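PDB 2D5W: peptide ABC transporter, peptide-binding protein from Thermus thermophilus, which binds oligopeptides, a pentapeptide in this crystal, and probably delivers them to an ABC transporter for import across the membrane. Local coordinates for residues E338-A343 with P546-A551; K342-G347 with N415-R420. All coordinates share one frame; numbering follows the deposited sequence.

Interaction 1. Residues E338-A343 with P546-A551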
ATOM      1  N   GLU A 338      -9.197 -19.443  12.499  1.00 11.10           N
ATOM      2  CA  GLU A 338     -10.461 -19.180  13.168  1.00 11.76           C
ATOM      3  C   GLU A 338     -10.237 -19.056  14.673  1.00 11.24           C
ATOM      4  O   GLU A 338     -10.836 -18.203  15.324  1.00 11.30           O
ATOM      5  CB  GLU A 338     -11.480 -20.283  12.874  1.00 14.61           C
ATOM      6  CG  GLU A 338     -12.840 -20.033  13.516  1.00 17.70           C
ATOM      7  CD  GLU A 338     -13.512 -18.758  13.025  1.00 19.26           C
ATOM      8  OE1 GLU A 338     -14.406 -18.250  13.735  1.00 21.82           O
ATOM      9  OE2 GLU A 338     -13.166 -18.268  11.929  1.00 18.52           O
ATOM     10  N   GLY A 339      -9.371 -19.902  15.226  1.00 10.77           N
ATOM     11  CA  GLY A 339      -9.091 -19.827  16.649  1.00 11.62           C
ATOM     12  C   GLY A 339      -8.418 -18.509  16.984  1.00 10.49           C
ATOM     13  O   GLY A 339      -8.698 -17.896  18.014  1.00 12.06           O
ATOM     14  N   LEU A 340      -7.529 -18.069  16.100  1.00 10.85           N
ATOM     15  CA  LEU A 340      -6.805 -16.819  16.284  1.00 11.39           C
ATOM     16  C   LEU A 340      -7.731 -15.606  16.274  1.00 10.00           C
ATOM     17  O   LEU A 340      -7.696 -14.789  17.192  1.00 10.36           O
ATOM     18  CB  LEU A 340      -5.748 -16.666  15.186  1.00 12.98           C
ATOM     19  CG  LEU A 340      -4.762 -15.494  15.226  1.00 14.47           C
ATOM     20  CD1 LEU A 340      -5.453 -14.167  14.948  1.00 15.63           C
ATOM     21  CD2 LEU A 340      -4.073 -15.505  16.560  1.00 21.17           C
ATOM     22  N   VAL A 341      -8.567 -15.474  15.247  1.00  9.96           N
ATOM     23  CA  VAL A 341      -9.434 -14.301  15.199  1.00 10.06           C
ATOM     24  C   VAL A 341     -10.459 -14.290  16.327  1.00 10.34           C
ATOM     25  O   VAL A 341     -10.846 -13.225  16.803  1.00 11.11           O
ATOM     26  CB  VAL A 341     -10.150 -14.137  13.821  1.00 10.85           C
ATOM     27  CG1 VAL A 341      -9.112 -14.049  12.707  1.00 11.37           C
ATOM     28  CG2 VAL A 341     -11.126 -15.269  13.577  1.00 11.97           C
ATOM     29  N   LYS A 342     -10.887 -15.470  16.769  1.00 10.87           N
ATOM     30  CA  LYS A 342     -11.842 -15.549  17.868  1.00 12.39           C
ATOM     31  C   LYS A 342     -11.179 -15.058  19.156  1.00 11.58           C
ATOM     32  O   LYS A 342     -11.695 -14.174  19.839  1.00 12.54           O
ATOM     33  CB  LYS A 342     -12.319 -16.990  18.061  1.00 13.78           C
ATOM     34  CG  LYS A 342     -13.232 -17.172  19.268  1.00 17.78           C
ATOM     35  CD  LYS A 342     -13.666 -18.620  19.428  1.00 20.71           C
ATOM     36  CE  LYS A 342     -14.497 -18.812  20.689  1.00 24.18           C
ATOM     37  NZ  LYS A 342     -13.726 -18.475  21.919  1.00 27.89           N
ATOM     38  N   ALA A 343     -10.022 -15.626  19.476  1.00 11.39           N
ATOM     39  CA  ALA A 343      -9.308 -15.258  20.693  1.00 11.33           C
ATOM     40  C   ALA A 343      -8.761 -13.833  20.684  1.00 11.39           C
ATOM     41  O   ALA A 343      -8.863 -13.118  21.677  1.00 11.76           O
ATOM     42  CB  ALA A 343      -8.168 -16.241  20.938  1.00 13.15           C
ATOM     43  N   PRO A 546      -3.960 -16.470   2.973  1.00  7.90           N
ATOM     44  CA  PRO A 546      -4.822 -15.408   3.495  1.00  8.09           C
ATOM     45  C   PRO A 546      -5.056 -15.613   4.987  1.00  8.01           C
ATOM     46  O   PRO A 546      -5.276 -16.742   5.427  1.00  9.52           O
ATOM     47  CB  PRO A 546      -6.096 -15.576   2.675  1.00  7.90           C
ATOM     48  CG  PRO A 546      -6.174 -17.075   2.502  1.00  9.34           C
ATOM     49  CD  PRO A 546      -4.737 -17.475   2.218  1.00  9.12           C
ATOM     50  N   LEU A 547      -4.990 -14.537   5.768  1.00  7.90           N
ATOM     51  CA  LEU A 547      -5.218 -14.661   7.204  1.00  8.45           C
ATOM     52  C   LEU A 547      -6.555 -14.044   7.617  1.00  8.89           C
ATOM     53  O   LEU A 547      -7.486 -14.768   7.965  1.00  9.30           O
ATOM     54  CB  LEU A 547      -4.057 -14.043   7.999  1.00  9.24           C
ATOM     55  CG  LEU A 547      -2.701 -14.749   7.838  1.00  8.29           C
ATOM     56  CD1 LEU A 547      -1.684 -14.107   8.770  1.00  9.14           C
ATOM     57  CD2 LEU A 547      -2.835 -16.241   8.146  1.00 10.20           C
ATOM     58  N   TYR A 548      -6.664 -12.719   7.575  1.00  8.26           N
ATOM     59  CA  TYR A 548      -7.914 -12.060   7.940  1.00  8.64           C
ATOM     60  C   TYR A 548      -8.031 -10.661   7.350  1.00  8.91           C
ATOM     61  O   TYR A 548      -7.033 -10.060   6.948  1.00  8.71           O
ATOM     62  CB  TYR A 548      -8.079 -12.000   9.471  1.00  8.63           C
ATOM     63  CG  TYR A 548      -6.912 -11.412  10.242  1.00  8.53           C
ATOM     64  CD1 TYR A 548      -5.879 -12.223  10.723  1.00  9.38           C
ATOM     65  CD2 TYR A 548      -6.851 -10.046  10.512  1.00  9.01           C
ATOM     66  CE1 TYR A 548      -4.819 -11.679  11.457  1.00  9.00           C
ATOM     67  CE2 TYR A 548      -5.798  -9.498  11.240  1.00  9.12           C
ATOM     68  CZ  TYR A 548      -4.790 -10.315  11.709  1.00  8.81           C
ATOM     69  OH  TYR A 548      -3.759  -9.755  12.433  1.00 10.12           O
ATOM     70  N   PHE A 549      -9.261 -10.156   7.283  1.00  8.90           N
ATOM     71  CA  PHE A 549      -9.524  -8.815   6.766  1.00  8.88           C
ATOM     72  C   PHE A 549      -9.603  -7.879   7.965  1.00  9.01           C
ATOM     73  O   PHE A 549     -10.271  -8.174   8.955  1.00 10.55           O
ATOM     74  CB  PHE A 549     -10.837  -8.781   5.979  1.00  9.59           C
ATOM     75  CG  PHE A 549     -10.816  -9.615   4.727  1.00  9.83           C
ATOM     76  CD1 PHE A 549      -9.913  -9.341   3.707  1.00 10.80           C
ATOM     77  CD2 PHE A 549     -11.716 -10.662   4.564  1.00 11.61           C
ATOM     78  CE1 PHE A 549      -9.907 -10.104   2.537  1.00 12.65           C
ATOM     79  CE2 PHE A 549     -11.717 -11.427   3.400  1.00 12.62           C
ATOM     80  CZ  PHE A 549     -10.814 -11.146   2.387  1.00 11.48           C
ATOM     81  N   ARG A 550      -8.926  -6.743   7.862  1.00  9.39           N
ATOM     82  CA  ARG A 550      -8.853  -5.784   8.956  1.00  9.93           C
ATOM     83  C   ARG A 550      -9.690  -4.525   8.845  1.00 10.32           C
ATOM     84  O   ARG A 550     -10.123  -4.130   7.764  1.00 10.23           O
ATOM     85  CB  ARG A 550      -7.393  -5.363   9.148  1.00  9.36           C
ATOM     86  CG  ARG A 550      -6.494  -6.490   9.602  1.00  8.89           C
ATOM     87  CD  ARG A 550      -5.021  -6.140   9.491  1.00 10.01           C
ATOM     88  NE  ARG A 550      -4.671  -4.922  10.214  1.00  9.75           N
ATOM     89  CZ  ARG A 550      -3.428  -4.476  10.338  1.00 10.04           C
ATOM     90  NH1 ARG A 550      -3.183  -3.359  11.012  1.00 11.63           N
ATOM     91  NH2 ARG A 550      -2.426  -5.151   9.787  1.00 11.06           N
ATOM     92  N   ALA A 551      -9.906  -3.913  10.004  1.00 10.10           N
ATOM     93  CA  ALA A 551     -10.607  -2.641  10.133  1.00 10.16           C
ATOM     94  C   ALA A 551      -9.618  -1.810  10.946  1.00 10.45           C
ATOM     95  O   ALA A 551      -9.037  -2.307  11.916  1.00 11.55           O
ATOM     96  CB  ALA A 551     -11.914  -2.808  10.896  1.00 11.06           C
TER

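Interaction 2. Residues K342-G347 with N415-R420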
ATOM      1  N   LYS A 342     -10.887 -15.470  16.769  1.00 10.87           N
ATOM      2  CA  LYS A 342     -11.842 -15.549  17.868  1.00 12.39           C
ATOM      3  C   LYS A 342     -11.179 -15.058  19.156  1.00 11.58           C
ATOM      4  O   LYS A 342     -11.695 -14.174  19.839  1.00 12.54           O
ATOM      5  CB  LYS A 342     -12.319 -16.990  18.061  1.00 13.78           C
ATOM      6  CG  LYS A 342     -13.232 -17.172  19.268  1.00 17.78           C
ATOM      7  CD  LYS A 342     -13.666 -18.620  19.428  1.00 20.71           C
ATOM      8  CE  LYS A 342     -14.497 -18.812  20.689  1.00 24.18           C
ATOM      9  NZ  LYS A 342     -13.726 -18.475  21.919  1.00 27.89           N
ATOM     10  N   ALA A 343     -10.022 -15.626  19.476  1.00 11.39           N
ATOM     11  CA  ALA A 343      -9.308 -15.258  20.693  1.00 11.33           C
ATOM     12  C   ALA A 343      -8.761 -13.833  20.684  1.00 11.39           C
ATOM     13  O   ALA A 343      -8.863 -13.118  21.677  1.00 11.76           O
ATOM     14  CB  ALA A 343      -8.168 -16.241  20.938  1.00 13.15           C
ATOM     15  N   PHE A 344      -8.189 -13.425  19.557  1.00 10.32           N
ATOM     16  CA  PHE A 344      -7.580 -12.104  19.431  1.00 10.58           C
ATOM     17  C   PHE A 344      -8.535 -10.945  19.171  1.00 10.21           C
ATOM     18  O   PHE A 344      -8.334  -9.847  19.693  1.00 10.21           O
ATOM     19  CB  PHE A 344      -6.554 -12.108  18.288  1.00 10.44           C
ATOM     20  CG  PHE A 344      -5.251 -12.799  18.609  1.00  9.61           C
ATOM     21  CD1 PHE A 344      -5.190 -13.869  19.496  1.00 11.41           C
ATOM     22  CD2 PHE A 344      -4.081 -12.397  17.967  1.00 10.69           C
ATOM     23  CE1 PHE A 344      -3.978 -14.528  19.739  1.00 12.25           C
ATOM     24  CE2 PHE A 344      -2.870 -13.049  18.202  1.00 12.31           C
ATOM     25  CZ  PHE A 344      -2.820 -14.115  19.090  1.00 11.81           C
ATOM     26  N   PHE A 345      -9.565 -11.182  18.363  1.00 10.27           N
ATOM     27  CA  PHE A 345     -10.485 -10.115  17.978  1.00 10.83           C
ATOM     28  C   PHE A 345     -11.964 -10.412  18.191  1.00 11.69           C
ATOM     29  O   PHE A 345     -12.811  -9.669  17.693  1.00 11.43           O
ATOM     30  CB  PHE A 345     -10.291  -9.795  16.488  1.00 10.80           C
ATOM     31  CG  PHE A 345      -8.848  -9.726  16.050  1.00  9.60           C
ATOM     32  CD1 PHE A 345      -8.368 -10.564  15.041  1.00 10.28           C
ATOM     33  CD2 PHE A 345      -7.976  -8.802  16.617  1.00  9.98           C
ATOM     34  CE1 PHE A 345      -7.044 -10.476  14.604  1.00  9.94           C
ATOM     35  CE2 PHE A 345      -6.652  -8.706  16.186  1.00  9.05           C
ATOM     36  CZ  PHE A 345      -6.187  -9.546  15.179  1.00  9.86           C
ATOM     37  N   ASP A 346     -12.276 -11.481  18.918  1.00 12.12           N
ATOM     38  CA  ASP A 346     -13.666 -11.880  19.133  1.00 13.19           C
ATOM     39  C   ASP A 346     -14.360 -12.076  17.786  1.00 13.31           C
ATOM     40  O   ASP A 346     -15.565 -11.850  17.652  1.00 14.68           O
ATOM     41  CB  ASP A 346     -14.422 -10.842  19.967  1.00 14.95           C
ATOM     42  CG  ASP A 346     -14.054 -10.897  21.435  1.00 16.88           C
ATOM     43  OD1 ASP A 346     -13.947 -12.018  21.977  1.00 17.92           O
ATOM     44  OD2 ASP A 346     -13.884  -9.823  22.050  1.00 20.35           O
ATOM     45  N   GLY A 347     -13.576 -12.492  16.793  1.00 13.08           N
ATOM     46  CA  GLY A 347     -14.090 -12.742  15.456  1.00 13.00           C
ATOM     47  C   GLY A 347     -14.507 -11.528  14.649  1.00 13.17           C
ATOM     48  O   GLY A 347     -14.994 -11.671  13.525  1.00 13.95           O
ATOM     49  N   ASN A 415       5.272  -4.874  16.153  1.00  9.08           N
ATOM     50  CA  ASN A 415       3.829  -4.992  16.012  1.00  8.68           C
ATOM     51  C   ASN A 415       3.462  -6.195  16.870  1.00  8.63           C
ATOM     52  O   ASN A 415       3.574  -7.349  16.447  1.00  9.59           O
ATOM     53  CB  ASN A 415       3.452  -5.212  14.550  1.00  9.29           C
ATOM     54  CG  ASN A 415       1.969  -5.099  14.318  1.00  8.57           C
ATOM     55  OD1 ASN A 415       1.207  -6.002  14.656  1.00 10.11           O
ATOM     56  ND2 ASN A 415       1.541  -3.972  13.755  1.00 11.03           N
ATOM     57  N   VAL A 416       3.019  -5.909  18.088  1.00  8.44           N
ATOM     58  CA  VAL A 416       2.726  -6.954  19.050  1.00  8.05           C
ATOM     59  C   VAL A 416       1.732  -8.025  18.631  1.00  8.18           C
ATOM     60  O   VAL A 416       1.975  -9.206  18.880  1.00  8.84           O
ATOM     61  CB  VAL A 416       2.313  -6.335  20.404  1.00  9.02           C
ATOM     62  CG1 VAL A 416       2.016  -7.434  21.419  1.00 11.12           C
ATOM     63  CG2 VAL A 416       3.441  -5.445  20.918  1.00  9.87           C
ATOM     64  N   VAL A 417       0.638  -7.654  17.978  1.00  8.56           N
ATOM     65  CA  VAL A 417      -0.316  -8.685  17.594  1.00  8.93           C
ATOM     66  C   VAL A 417       0.311  -9.657  16.587  1.00  8.35           C
ATOM     67  O   VAL A 417       0.000 -10.850  16.596  1.00  9.21           O
ATOM     68  CB  VAL A 417      -1.641  -8.078  17.047  1.00  9.65           C
ATOM     69  CG1 VAL A 417      -1.475  -7.604  15.615  1.00 11.93           C
ATOM     70  CG2 VAL A 417      -2.761  -9.106  17.169  1.00 11.67           C
ATOM     71  N   ARG A 418       1.205  -9.165  15.732  1.00  8.46           N
ATOM     72  CA  ARG A 418       1.878 -10.035  14.773  1.00  8.41           C
ATOM     73  C   ARG A 418       2.912 -10.916  15.472  1.00  8.77           C
ATOM     74  O   ARG A 418       3.103 -12.075  15.097  1.00  8.68           O
ATOM     75  CB  ARG A 418       2.541  -9.203  13.676  1.00  8.14           C
ATOM     76  CG  ARG A 418       1.554  -8.710  12.643  1.00  8.26           C
ATOM     77  CD  ARG A 418       2.185  -7.731  11.686  1.00  7.75           C
ATOM     78  NE  ARG A 418       1.258  -7.375  10.621  1.00  8.49           N
ATOM     79  CZ  ARG A 418       1.437  -6.360   9.783  1.00  7.26           C
ATOM     80  NH1 ARG A 418       2.515  -5.591   9.885  1.00  8.55           N
ATOM     81  NH2 ARG A 418       0.532  -6.117   8.846  1.00  8.20           N
ATOM     82  N   GLU A 419       3.592 -10.373  16.477  1.00  8.85           N
ATOM     83  CA  GLU A 419       4.574 -11.156  17.213  1.00  8.58           C
ATOM     84  C   GLU A 419       3.832 -12.275  17.950  1.00  8.71           C
ATOM     85  O   GLU A 419       4.319 -13.405  18.033  1.00  9.95           O
ATOM     86  CB  GLU A 419       5.356 -10.239  18.165  1.00 10.31           C
ATOM     87  CG  GLU A 419       6.207  -9.227  17.385  1.00 12.28           C
ATOM     88  CD  GLU A 419       6.870  -8.158  18.236  1.00 13.74           C
ATOM     89  OE1 GLU A 419       6.240  -7.673  19.197  1.00 16.70           O
ATOM     90  OE2 GLU A 419       8.021  -7.780  17.918  1.00 14.26           O
ATOM     91  N   ARG A 420       2.641 -11.969  18.456  1.00  8.01           N
ATOM     92  CA  ARG A 420       1.819 -12.962  19.141  1.00  9.03           C
ATOM     93  C   ARG A 420       1.321 -13.999  18.129  1.00  9.02           C
ATOM     94  O   ARG A 420       1.249 -15.196  18.426  1.00 10.04           O
ATOM     95  CB  ARG A 420       0.627 -12.282  19.821  1.00  8.86           C
ATOM     96  CG  ARG A 420       0.996 -11.483  21.075  1.00  9.00           C
ATOM     97  CD  ARG A 420      -0.144 -10.561  21.496  1.00 10.72           C
ATOM     98  NE  ARG A 420      -1.397 -11.294  21.640  1.00 10.94           N
ATOM     99  CZ  ARG A 420      -2.603 -10.769  21.443  1.00 10.99           C
ATOM    100  NH1 ARG A 420      -3.684 -11.522  21.593  1.00 12.30           N
ATOM    101  NH2 ARG A 420      -2.731  -9.499  21.086  1.00 12.85           N
TER
HETATM  102  O   HOH W   1      -5.821  -9.788  21.232  1.00 14.41           O

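Interaction 1. Residues E338-A343 with P546-A551
Tyr548 meets Val341 and Leu340 where helix 337-345 packs on strand 544-557 in a lobe of this periplasmic-binding-protein fold, a helix-on-sheet contact with no hydrogen bond across it and 98 Å² of buried surface. The strand enters at Pro546, whose carbonyl O accepts a hydrogen bond from the side chain of Arg337, just ahead of the helical segment. Leu547 comes next and, together with Tyr548, lies opposite Glu304 of strand 293-308: a classic beta bulge on the antiparallel neighbour. Of the two bulge residues, it is Tyr548 that meets the helix.

Tyr548 has its CA 7.7 Å from the CA of Val341, the nearest backbone approach of the two segments. Its CG stands between the backbone N and the carbonyl carbon (chi1 52°), which carries the ring past the helix rather than end-on into it, with CB and CE1 as the touching atoms. At the base of the side chain, CG1 of Val341, the methyl anti to the carbonyl carbon, comes to 4.0 Å from Tyr548 CB. Farther out along the ring, Leu340 CD1 approaches Tyr548 CE1 obliquely, 4.3 Å away. Two successive helix residues thus touch one tyrosine, the valine near its root and the leucine on its ring. The contacts are apolar and fairly loose, a buried patch of carbon against carbon.

Beyond Tyr548 the strand moves away from the helical segment. Arg550 forms a salt bridge with Glu304, which ties its strand to 293-308 through side chains as well as backbone, and at Ala551 the backbone N donates a hydrogen bond to OE1 of Gln349, in the chain that follows the helix.

Interaction 2. Residues K342-G347 with N415-R420
Arg420 lays its guanidinium over one face of the Phe344 ring, in a stacked cation-pi contact. CZ sits 4.0 Å from the ring centroid and 11° off the ring normal, with the two planes tilted by 28°. NH1 is the atom over the middle of the ring, 3.5 Å from Phe344 CD1. A bend in the arginine chain at chi3 (53°) folds the group back over the phenylalanine, and Arg420 CB touches the far rim of the ring at CE2, 3.9 Å away. The same NH1 donates to a water 2.8 Å off, in the guanidinium plane, and this water donates in turn to Phe344 O at 2.9 Å, so the residue under the cation also holds it through its backbone.

The contact joins the C-terminal end of helix 337-345 to the N-terminal part of helix 416-431, which is preceded by Asn415 as N-cap: its OD1 accepts a weak bond from Arg418 N. From the first turn Val417 sends CG2, anti to its backbone N, against both phenylalanines. The methyl lies 3.6 Å from Phe344 CD2 and 4.0 Å from Phe345 CZ, oblique to both rings. Replacing Phe344 by an alanine removes the aromatic face, which would probably leave the Arg420 guanidinium freer to turn and Val417 CG2 without its closer neighbour. On the other side of the helix Arg418 pairs with Glu304 and, through NH2, with the backbone of the bound peptide. Phe345 offers a ring face to Phe344 CB, 3.8 Å above its plane.

How the interactions relate
Both interactions use helix 337-345, but different parts of it. Interaction 1 is wholly buried and apolar, setting the helix on strand 544-557; interaction 2 is only partly buried, buries about twice the surface, and adds a cation and a bridging water where the helix end meets helix 416-431. The two patches are continuous, their centres about 8 Å apart: Phe345 CZ packs 3.7 Å from Tyr548 OH, and Leu340 also borders Phe345. Val341 O probably accepts a hydrogen bond from Gly347 N across the helix end. Arg550 from the strand and Arg418 from the helix converge on the carboxylate of Glu304, a cluster that links the two sides near the peptide.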